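Local structure of DUF5618 domain-containing protein (3MFN) at residues Ala34-Glu37 and Ala38-Leu42; Gly53-Asp57 and Gly58-Asp62; Gly91-Val95 and Asp96-Ser100; Glu118-His121 and Leu122-Tyr126. The protein is of unknown function but folds as a largely helical DUF5618 domain whose assembly contains two copies of the chain. One frame throughout, in Å; residues are numbered along the deposited sequence.

In the fold
Interactions 1 and 4 are partly buried turns of helices 34-52 and 107-126, on opposite sides of the chain's centre; both pack on helices 63-85 and 132-153. Interactions 2 and 3 lie at the surface, about 32 Å apart between centres, the first a tight hairpin following helix 34-52, the second the N-terminal cap of helix 95-103. Their chemistry follows their place. Interaction 1 is regular alpha-helical bonding with side chains lying along it, whereas interaction 4 shifts to the wider pi-type spacing. Interaction 2 pairs two short antiparallel strands and sends E56 and Q61 to polar partners on the second subunit, which interaction 4 also meets; interaction 3 joins a capping aspartate to a lysine-aromatic cluster.

Interaction 1: residues Ala34-Glu37 and Ala38-Leu42; sequences AVIE and AKRYL
K39 and V35, one turn apart, lie side by side and point the same way in the opening turns of alpha helix 34-52. The lysine chain starts close to the preceding turn: CB of K39 passes 3.5 Å from O of I36, and CG of K39 comes to 3.4 Å from O of V35. CG stands anti to the carbonyl carbon (chi1 -64°), and beyond it the chain is fully extended, which carries it back along the flank of V35. CD stays near the same carbonyl oxygen, CE packs on the methyl CG1 of V35 at 3.7 Å, and NZ ends 4.0 Å from that same CG1. The lysine thus follows V35 O with CG and CD and reaches the valine methyl with its end; E143 of helix 132-153 touches K39 as well. Beneath the side chains run the i to i+4 bonds: N of A38, K39, R40 and Y41 to O of A34, V35, I36 and E37, the shortest being R40 N to I36 O at 2.9 Å. On the other flank E37 bends at chi2 (81°) and sets its carboxylate beside the CE2 corner of the Y41 ring, the two planes nearly perpendicular. The buried A38 touches A80 of helix 63-85 and I146 of helix 132-153. The Y41 ring turns its edge to the backbone, CD2 resting 3.1 Å from O of E37 while CE2 meets E37 OE2 at 3.5 Å.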
loop_
_atom_site.group_PDB
_atom_site.type_symbol
_atom_site.label_atom_id
_atom_site.label_comp_id
_atom_site.label_asym_id
_atom_site.label_seq_id
_atom_site.Cartn_x
_atom_site.Cartn_y
_atom_site.Cartn_z
ATOM N N ALA A 34 26.756 5.640 6.675
ATOM C CA ALA A 34 25.756 5.049 5.799
ATOM C C ALA A 34 24.352 5.217 6.394
ATOM O O ALA A 34 23.417 5.538 5.676
ATOM C CB ALA A 34 26.050 3.572 5.598
ATOM N N VAL A 35 24.199 4.985 7.699
ATOM C CA VAL A 35 22.900 5.167 8.376
ATOM C C VAL A 35 22.385 6.620 8.300
ATOM O O VAL A 35 21.188 6.884 8.049
ATOM C CB VAL A 35 23.010 4.700 9.844
ATOM C CG1 VAL A 35 21.874 5.200 10.679
ATOM C CG2 VAL A 35 23.065 3.195 9.898
ATOM N N ILE A 36 23.298 7.574 8.477
ATOM C CA ILE A 36 22.937 8.980 8.399
ATOM C C ILE A 36 22.480 9.372 7.006
ATOM O O ILE A 36 21.470 10.060 6.840
ATOM C CB ILE A 36 24.100 9.821 8.844
ATOM C CG1 ILE A 36 24.167 9.758 10.385
ATOM C CG2 ILE A 36 23.992 11.278 8.341
ATOM C CD1 ILE A 36 24.528 8.383 10.989
ATOM N N GLU A 37 23.231 8.949 6.009
ATOM C CA GLU A 37 22.896 9.245 4.628
ATOM C C GLU A 37 21.492 8.628 4.241
ATOM O O GLU A 37 20.687 9.320 3.616
ATOM C CB GLU A 37 24.050 8.811 3.715
ATOM C CG GLU A 37 23.795 8.833 2.209
ATOM C CD GLU A 37 23.943 10.231 1.569
ATOM O OE1 GLU A 37 23.874 11.245 2.286
ATOM O OE2 GLU A 37 24.101 10.298 0.329
ATOM N N ALA A 38 21.200 7.402 4.701
ATOM C CA ALA A 38 19.895 6.773 4.550
ATOM C C ALA A 38 18.783 7.651 5.084
ATOM O O ALA A 38 17.758 7.848 4.409
ATOM C CB ALA A 38 19.866 5.398 5.216
ATOM N N LYS A 39 18.998 8.227 6.263
ATOM C CA LYS A 39 18.017 9.095 6.886
ATOM C C LYS A 39 17.923 10.430 6.126
ATOM O O LYS A 39 16.850 11.009 6.123
ATOM C CB LYS A 39 18.337 9.386 8.351
ATOM C CG LYS A 39 18.305 8.165 9.212
ATOM C CD LYS A 39 18.770 8.466 10.591
ATOM C CE LYS A 39 18.830 7.200 11.448
ATOM N NZ LYS A 39 19.409 7.512 12.749
ATOM N N ARG A 40 19.022 10.887 5.501
ATOM C CA ARG A 40 18.942 12.065 4.668
ATOM C C ARG A 40 18.009 11.819 3.475
ATOM O O ARG A 40 17.246 12.691 3.122
ATOM C CB ARG A 40 20.325 12.557 4.252
ATOM C CG ARG A 40 21.187 13.077 5.448
ATOM C CD ARG A 40 20.423 14.087 6.313
ATOM N NE ARG A 40 19.907 15.207 5.515
ATOM C CZ ARG A 40 20.448 16.422 5.456
ATOM N NH1 ARG A 40 19.892 17.330 4.660
ATOM N NH2 ARG A 40 21.536 16.731 6.173
ATOM N N TYR A 41 18.050 10.623 2.888
ATOM C CA TYR A 41 17.164 10.271 1.766
ATOM C C TYR A 41 15.713 10.279 2.256
ATOM O O TYR A 41 14.815 10.817 1.593
ATOM C CB TYR A 41 17.477 8.888 1.187
ATOM C CG TYR A 41 18.614 8.751 0.211
ATOM C CD1 TYR A 41 18.379 8.367 -1.085
ATOM C CD2 TYR A 41 19.946 8.919 0.599
ATOM C CE1 TYR A 41 19.388 8.183 -1.987
ATOM C CE2 TYR A 41 21.037 8.730 -0.345
ATOM C CZ TYR A 41 20.716 8.364 -1.636
ATOM O OH TYR A 41 21.639 8.129 -2.614
ATOM N N LEU A 42 15.474 9.643 3.393
ATOM C CA LEU A 42 14.117 9.579 3.943
ATOM C C LEU A 42 13.536 10.938 4.244
ATOM O O LEU A 42 12.388 11.218 3.887
ATOM C CB LEU A 42 14.078 8.691 5.180
ATOM C CG LEU A 42 12.737 8.276 5.763
ATOM C CD1 LEU A 42 11.776 7.642 4.720
ATOM C CD2 LEU A 42 12.970 7.285 6.962
#

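Interaction 2: residues Gly53-Asp57 and Gly58-Asp62; sequences GGKED and GFYQD
E56 and F59 hold each other by two backbone bonds: F59 N gives a nearly straight one to E56 O (2.8 Å, 170°), and E56 N gives a more bent one to F59 O (2.8 Å). This hydrogen-bonded antiparallel pair closes a type I' turn with D57 and G58 at its corners, a beta hairpin with a two-residue loop. G58 adopts backbone angles at which a CB would collide with O of D57. Toward the open end, Q61 N bonds to G54 O from well above the carbonyl plane, and D62 N meets G53 O at 3.1 Å, almost linear. The Q61 chain, bent at chi2 (-65°), folds its amide back over the hairpin, where NE2 donates to F59 O at 3.2 Å, on the face of that carbonyl opposite E56 N. The same NE2 also bonds to OD1 of N111 of the second subunit. A leucine in place of Q61 would probably leave F59 O with one donor fewer and N111 of the second subunit without this partner. Packing surrounds the polar core: Q61 CG lies 3.7 Å from OE1 of E56, and K55 crosses the Y60 ring obliquely, CB 3.6 Å from CD1 of Y60, while CG makes an off-centre CH-pi contact 4.3 Å from the ring centroid. The hairpin links helix 34-52 to helix 63-85, which D62 N-caps; K55 and Y60 both rest on A132 of helix 132-153, and E56 OE2 forms a salt bridge to K107 of the second subunit.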
loop_
_atom_site.group_PDB
_atom_site.type_symbol
_atom_site.label_atom_id
_atom_site.label_comp_id
_atom_site.label_asym_id
_atom_site.label_seq_id
_atom_site.Cartn_x
_atom_site.Cartn_y
_atom_site.Cartn_z
ATOM N N GLY A 53 4.288 17.861 -2.944
ATOM C CA GLY A 53 3.363 16.741 -3.048
ATOM C C GLY A 53 1.926 17.176 -3.303
ATOM O O GLY A 53 1.143 16.387 -3.803
ATOM N N GLY A 54 1.585 18.409 -2.925
ATOM C CA GLY A 54 0.255 18.951 -3.161
ATOM C C GLY A 54 -0.808 18.270 -2.304
ATOM O O GLY A 54 -1.885 17.965 -2.801
ATOM N N LYS A 55 -0.530 18.035 -1.032
ATOM C CA LYS A 55 -1.472 17.290 -0.212
ATOM C C LYS A 55 -2.825 17.988 -0.051
ATOM O O LYS A 55 -2.899 19.207 0.099
ATOM C CB LYS A 55 -0.911 16.981 1.155
ATOM C CG LYS A 55 -1.712 15.872 1.896
ATOM C CD LYS A 55 -1.778 16.152 3.363
ATOM C CE LYS A 55 -0.603 15.536 4.072
ATOM N NZ LYS A 55 -0.540 16.107 5.425
ATOM N N GLU A 56 -3.891 17.194 -0.160
ATOM C CA GLU A 56 -5.243 17.737 -0.151
ATOM C C GLU A 56 -6.187 16.643 0.301
ATOM O O GLU A 56 -6.092 15.524 -0.183
ATOM C CB GLU A 56 -5.569 18.130 -1.571
ATOM C CG GLU A 56 -6.554 19.166 -1.729
ATOM C CD GLU A 56 -6.788 19.484 -3.193
ATOM O OE1 GLU A 56 -5.795 19.869 -3.862
ATOM O OE2 GLU A 56 -7.953 19.375 -3.651
ATOM N N ASP A 57 -7.057 16.936 1.259
ATOM C CA ASP A 57 -7.999 15.923 1.736
ATOM C C ASP A 57 -7.272 14.595 2.110
ATOM O O ASP A 57 -7.848 13.535 2.016
ATOM C CB ASP A 57 -9.015 15.551 0.640
ATOM C CG ASP A 57 -9.872 16.716 0.145
ATOM O OD1 ASP A 57 -10.341 17.563 0.955
ATOM O OD2 ASP A 57 -10.134 16.703 -1.095
ATOM N N GLY A 58 -6.019 14.647 2.524
ATOM C CA GLY A 58 -5.278 13.458 2.894
ATOM C C GLY A 58 -4.625 12.705 1.710
ATOM O O GLY A 58 -4.096 11.629 1.918
ATOM N N PHE A 59 -4.692 13.244 0.492
ATOM C CA PHE A 59 -3.990 12.650 -0.642
ATOM C C PHE A 59 -3.066 13.637 -1.323
ATOM O O PHE A 59 -3.438 14.789 -1.539
ATOM C CB PHE A 59 -4.993 12.098 -1.634
ATOM C CG PHE A 59 -5.881 11.076 -1.016
ATOM C CD1 PHE A 59 -5.490 9.755 -0.938
ATOM C CD2 PHE A 59 -7.067 11.439 -0.453
ATOM C CE1 PHE A 59 -6.309 8.817 -0.320
ATOM C CE2 PHE A 59 -7.872 10.492 0.158
ATOM C CZ PHE A 59 -7.454 9.189 0.228
ATOM N N TYR A 60 -1.849 13.186 -1.606
ATOM C CA TYR A 60 -0.859 13.960 -2.367
ATOM C C TYR A 60 -1.345 13.990 -3.788
ATOM O O TYR A 60 -1.635 12.955 -4.323
ATOM C CB TYR A 60 0.522 13.325 -2.239
ATOM C CG TYR A 60 1.079 13.415 -0.842
ATOM C CD1 TYR A 60 1.390 14.618 -0.269
ATOM C CD2 TYR A 60 1.233 12.302 -0.065
ATOM C CE1 TYR A 60 1.870 14.692 1.032
ATOM C CE2 TYR A 60 1.680 12.384 1.198
ATOM C CZ TYR A 60 2.004 13.563 1.751
ATOM O OH TYR A 60 2.507 13.610 3.057
ATOM N N GLN A 61 -1.549 15.172 -4.369
ATOM C CA GLN A 61 -2.195 15.275 -5.703
ATOM C C GLN A 61 -1.203 15.253 -6.863
ATOM O O GLN A 61 -1.593 15.061 -8.007
ATOM C CB GLN A 61 -3.011 16.591 -5.834
ATOM C CG GLN A 61 -4.104 16.760 -4.792
ATOM C CD GLN A 61 -5.200 15.685 -4.934
ATOM O OE1 GLN A 61 -5.696 15.435 -6.025
ATOM N NE2 GLN A 61 -5.598 15.095 -3.821
ATOM N N ASP A 62 0.056 15.573 -6.612
ATOM C CA ASP A 62 0.982 15.618 -7.722
ATOM C C ASP A 62 1.823 14.324 -7.807
ATOM O O ASP A 62 2.803 14.173 -7.071
ATOM C CB ASP A 62 1.860 16.850 -7.612
ATOM C CG ASP A 62 2.687 17.088 -8.879
ATOM O OD1 ASP A 62 2.893 16.138 -9.650
ATOM O OD2 ASP A 62 3.099 18.219 -9.116
#

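Interaction 3: residues Gly91-Val95 and Asp96-Ser100; sequences GRKDV and DWYKS
K93 runs its extended chain across W97 and Y98. Its CE sits over one face of the indole in a CH-pi contact, 3.8 Å from the centroid of the six-membered ring, while CD comes 3.4 Å from the hydroxyl OH of Y98. CG anti to the carbonyl carbon (chi1 -56°) sends the chain across the two rings toward D82 and G86, where NZ forms a salt bridge with D82 and a hydrogen bond to the G86 carbonyl; D82 also bonds the Y98 hydroxyl. Shortening K93 to an alanine would probably strip CE from this face of W97 and cost D82 the salt bridge to NZ. The two aromatics also meet each other, CE3 of W97 lying 3.7 Å above the plane of the Y98 ring, over its centre. Next in sequence, D94 is the N-cap of helix 95-103. Its CG sits between the backbone N and the carbonyl carbon (chi1 58°), which folds the carboxylate back over the helix start; OD1 takes the N-H of W97 at 3.1 Å, met nearly along its C-O axis. O of D94 receives weak bonds from W97 N and Y98 N, and also approaches CD2 of Y98 at 3.1 Å. V95 starts the helix, its O accepting from K99 N at 3.0 Å, and sets CG2 3.7 Å from CD of K99, both side chains packing on F113 of helix 107-126.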
loop_
_atom_site.group_PDB
_atom_site.type_symbol
_atom_site.label_atom_id
_atom_site.label_comp_id
_atom_site.label_asym_id
_atom_site.label_seq_id
_atom_site.Cartn_x
_atom_site.Cartn_y
_atom_site.Cartn_z
ATOM N N GLY A 91 26.206 -9.371 -11.522
ATOM C CA GLY A 91 25.008 -8.718 -12.027
ATOM C C GLY A 91 24.582 -7.580 -11.110
ATOM O O GLY A 91 25.410 -7.009 -10.428
ATOM N N ARG A 92 23.297 -7.240 -11.121
ATOM C CA ARG A 92 22.770 -6.160 -10.321
ATOM C C ARG A 92 21.828 -6.751 -9.271
ATOM O O ARG A 92 21.154 -7.717 -9.515
ATOM C CB ARG A 92 21.958 -5.192 -11.192
ATOM C CG ARG A 92 22.771 -4.522 -12.351
ATOM C CD ARG A 92 21.877 -3.535 -13.084
ATOM N NE ARG A 92 22.560 -2.806 -14.146
ATOM C CZ ARG A 92 23.238 -1.661 -13.975
ATOM N NH1 ARG A 92 23.820 -1.081 -15.029
ATOM N NH2 ARG A 92 23.381 -1.079 -12.770
ATOM N N LYS A 93 21.715 -6.054 -8.153
ATOM C CA LYS A 93 20.768 -6.361 -7.102
ATOM C C LYS A 93 19.355 -6.069 -7.561
ATOM O O LYS A 93 19.121 -5.273 -8.486
ATOM C CB LYS A 93 21.079 -5.534 -5.866
ATOM C CG LYS A 93 22.466 -5.674 -5.336
ATOM C CD LYS A 93 22.768 -4.713 -4.186
ATOM C CE LYS A 93 24.106 -5.009 -3.552
ATOM N NZ LYS A 93 24.701 -3.905 -2.737
ATOM N N ASP A 94 18.415 -6.765 -6.951
ATOM C CA ASP A 94 17.010 -6.458 -7.127
ATOM C C ASP A 94 16.350 -6.846 -5.831
ATOM O O ASP A 94 17.034 -7.190 -4.879
ATOM C CB ASP A 94 16.407 -7.254 -8.292
ATOM C CG ASP A 94 16.551 -8.750 -8.110
ATOM O OD1 ASP A 94 16.806 -9.245 -6.981
ATOM O OD2 ASP A 94 16.456 -9.431 -9.145
ATOM N N VAL A 95 15.033 -6.812 -5.811
ATOM C CA VAL A 95 14.295 -7.004 -4.590
ATOM C C VAL A 95 14.572 -8.367 -4.003
ATOM O O VAL A 95 14.645 -8.478 -2.798
ATOM C CB VAL A 95 12.780 -6.814 -4.763
ATOM C CG1 VAL A 95 12.169 -7.941 -5.632
ATOM C CG2 VAL A 95 12.096 -6.788 -3.354
ATOM N N ASP A 96 14.737 -9.383 -4.840
ATOM C CA ASP A 96 14.989 -10.746 -4.338
ATOM C C ASP A 96 16.333 -10.862 -3.588
ATOM O O ASP A 96 16.428 -11.594 -2.631
ATOM C CB ASP A 96 14.887 -11.785 -5.484
ATOM C CG ASP A 96 13.470 -11.831 -6.063
ATOM O OD1 ASP A 96 12.512 -11.853 -5.260
ATOM O OD2 ASP A 96 13.315 -11.784 -7.298
ATOM N N TRP A 97 17.344 -10.100 -3.999
ATOM C CA TRP A 97 18.586 -10.091 -3.284
ATOM C C TRP A 97 18.390 -9.555 -1.866
ATOM O O TRP A 97 18.909 -10.128 -0.896
ATOM C CB TRP A 97 19.615 -9.295 -4.045
ATOM C CG TRP A 97 20.942 -9.442 -3.495
ATOM C CD1 TRP A 97 21.816 -10.509 -3.697
ATOM C CD2 TRP A 97 21.591 -8.558 -2.606
ATOM N NE1 TRP A 97 22.947 -10.315 -2.998
ATOM C CE2 TRP A 97 22.852 -9.125 -2.316
ATOM C CE3 TRP A 97 21.230 -7.343 -2.004
ATOM C CZ2 TRP A 97 23.780 -8.501 -1.492
ATOM C CZ3 TRP A 97 22.141 -6.742 -1.159
ATOM C CH2 TRP A 97 23.409 -7.338 -0.906
ATOM N N TYR A 98 17.613 -8.503 -1.692
ATOM C CA TYR A 98 17.412 -7.951 -0.331
ATOM C C TYR A 98 16.587 -8.911 0.486
ATOM O O TYR A 98 16.904 -9.166 1.656
ATOM C CB TYR A 98 16.764 -6.552 -0.353
ATOM C CG TYR A 98 17.651 -5.568 -1.077
ATOM C CD1 TYR A 98 18.666 -4.959 -0.423
ATOM C CD2 TYR A 98 17.494 -5.305 -2.406
ATOM C CE1 TYR A 98 19.491 -4.084 -1.055
ATOM C CE2 TYR A 98 18.329 -4.431 -3.057
ATOM C CZ TYR A 98 19.309 -3.814 -2.369
ATOM O OH TYR A 98 20.205 -2.933 -2.967
ATOM N N LYS A 99 15.578 -9.505 -0.122
ATOM C CA LYS A 99 14.698 -10.442 0.656
ATOM C C LYS A 99 15.432 -11.705 1.142
ATOM O O LYS A 99 15.264 -12.166 2.293
ATOM C CB LYS A 99 13.502 -10.846 -0.204
ATOM C CG LYS A 99 12.487 -9.652 -0.422
ATOM C CD LYS A 99 11.436 -9.919 -1.533
ATOM C CE LYS A 99 10.525 -11.093 -1.235
ATOM N NZ LYS A 99 9.711 -11.593 -2.409
ATOM N N SER A 100 16.223 -12.299 0.267
ATOM C CA SER A 100 16.876 -13.549 0.652
ATOM C C SER A 100 17.954 -13.234 1.714
ATOM O O SER A 100 18.086 -13.983 2.682
ATOM C CB SER A 100 17.382 -14.302 -0.586
ATOM O OG SER A 100 18.628 -13.816 -1.018
#

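Interaction 4: residues Glu118-His121 and Leu122-Tyr126; sequences EQLH and LVMAY
E118 and V123 are joined five residues apart: V123 N donates to E118 O at 2.9 Å, nearly straight at 166°, while the ordinary i+4 donor, L122 N, reaches the same oxygen only weakly. The pattern is that of a pi-type turn and repeats: M124 N reaches Q119 O at 3.2 Å from above the carbonyl plane, A125 N reaches L120 O at 2.8 Å, and Y126 N bonds weakly to H121 O. Each of these four carbonyls therefore has a donor one residue later than in an alpha helix. Among the side chains, both polar ends of the buried Q119 amide are bonded, OE1 accepting from NE2 of Q119 of the second subunit. E118 instead lays its carboxylate against a methyl, OE1 lying 3.6 Å from L122 CD1; D127 of the second subunit brings a like charge close, which may raise the proton affinity of E118. L122 CD2 packs at 3.6 Å on CD2 of H121, whose ring also meets those of Y74 and Y117. L120 CD1 touches the selenium of M124, a selenomethionine, at 4.0 Å. This pair faces helices 63-85 and 132-153, through V66 and A73 on the first and V135, F139 and A142 on the second.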
loop_
_atom_site.group_PDB
_atom_site.type_symbol
_atom_site.label_atom_id
_atom_site.label_comp_id
_atom_site.label_asym_id
_atom_site.label_seq_id
_atom_site.Cartn_x
_atom_site.Cartn_y
_atom_site.Cartn_z
ATOM N N GLU A 118 6.516 -2.672 -1.130
ATOM C CA GLU A 118 5.168 -2.487 -1.646
ATOM C C GLU A 118 4.771 -1.015 -1.638
ATOM O O GLU A 118 4.312 -0.510 -2.654
ATOM C CB GLU A 118 4.127 -3.286 -0.862
ATOM C CG GLU A 118 4.299 -4.808 -1.013
ATOM C CD GLU A 118 3.941 -5.319 -2.348
ATOM O OE1 GLU A 118 3.054 -4.772 -3.022
ATOM O OE2 GLU A 118 4.504 -6.350 -2.721
ATOM N N GLN A 119 4.946 -0.368 -0.500
ATOM C CA GLN A 119 4.419 0.958 -0.315
ATOM C C GLN A 119 5.241 2.047 -0.947
ATOM O O GLN A 119 4.677 3.024 -1.475
ATOM C CB GLN A 119 4.220 1.264 1.178
ATOM C CG GLN A 119 3.130 0.399 1.931
ATOM C CD GLN A 119 1.853 0.272 1.188
ATOM O OE1 GLN A 119 1.414 1.222 0.560
ATOM N NE2 GLN A 119 1.259 -0.945 1.184
ATOM N N LEU A 120 6.567 1.950 -0.816
ATOM C CA LEU A 120 7.421 3.031 -1.304
ATOM C C LEU A 120 7.871 2.808 -2.724
ATOM O O LEU A 120 7.882 3.744 -3.540
ATOM C CB LEU A 120 8.610 3.261 -0.397
ATOM C CG LEU A 120 8.567 4.015 0.938
ATOM C CD1 LEU A 120 7.258 4.008 1.719
ATOM C CD2 LEU A 120 9.762 3.634 1.824
ATOM N N HIS A 121 8.261 1.582 -3.055
ATOM C CA HIS A 121 8.730 1.288 -4.386
ATOM C C HIS A 121 7.577 1.093 -5.395
ATOM O O HIS A 121 7.609 1.642 -6.495
ATOM C CB HIS A 121 9.664 0.071 -4.402
ATOM C CG HIS A 121 10.112 -0.303 -5.779
ATOM N ND1 HIS A 121 10.974 0.501 -6.524
ATOM C CD2 HIS A 121 9.769 -1.350 -6.590
ATOM C CE1 HIS A 121 11.161 -0.062 -7.718
ATOM N NE2 HIS A 121 10.416 -1.165 -7.798
ATOM N N LEU A 122 6.558 0.292 -5.063
ATOM C CA LEU A 122 5.485 0.024 -6.045
ATOM C C LEU A 122 4.396 1.083 -6.035
ATOM O O LEU A 122 4.155 1.741 -7.080
ATOM C CB LEU A 122 4.887 -1.357 -5.872
ATOM C CG LEU A 122 5.883 -2.537 -6.090
ATOM C CD1 LEU A 122 5.270 -3.976 -5.688
ATOM C CD2 LEU A 122 6.529 -2.566 -7.569
ATOM N N VAL A 123 3.741 1.269 -4.891
ATOM C CA VAL A 123 2.605 2.185 -4.843
ATOM C C VAL A 123 2.986 3.675 -5.105
ATOM O O VAL A 123 2.313 4.388 -5.896
ATOM C CB VAL A 123 1.835 2.033 -3.485
ATOM C CG1 VAL A 123 0.737 3.096 -3.368
ATOM C CG2 VAL A 123 1.247 0.538 -3.343
HETATM N N MSE A 124 4.004 4.140 -4.409
HETATM C CA MSE A 124 4.465 5.550 -4.567
HETATM C C MSE A 124 5.399 5.629 -5.762
HETATM O O MSE A 124 5.088 6.268 -6.743
HETATM C CB MSE A 124 5.229 6.005 -3.317
HETATM C CG MSE A 124 4.348 6.165 -2.131
HETATM SE SE MSE A 124 5.394 6.673 -0.605
HETATM C CE MSE A 124 5.587 8.525 -1.085
ATOM N N ALA A 125 6.559 4.971 -5.718
ATOM C CA ALA A 125 7.595 5.296 -6.777
ATOM C C ALA A 125 7.145 5.015 -8.200
ATOM O O ALA A 125 7.477 5.752 -9.122
ATOM C CB ALA A 125 8.987 4.593 -6.496
ATOM N N TYR A 126 6.482 3.892 -8.378
ATOM C CA TYR A 126 6.031 3.454 -9.674
ATOM C C TYR A 126 4.675 3.956 -10.056
ATOM O O TYR A 126 4.517 4.457 -11.167
ATOM C CB TYR A 126 6.018 1.923 -9.736
ATOM C CG TYR A 126 6.235 1.377 -11.088
ATOM C CD1 TYR A 126 7.499 1.460 -11.692
ATOM C CD2 TYR A 126 5.199 0.766 -11.798
ATOM C CE1 TYR A 126 7.740 0.910 -12.968
ATOM C CE2 TYR A 126 5.421 0.208 -13.064
ATOM C CZ TYR A 126 6.708 0.294 -13.655
ATOM O OH TYR A 126 6.990 -0.258 -14.906
#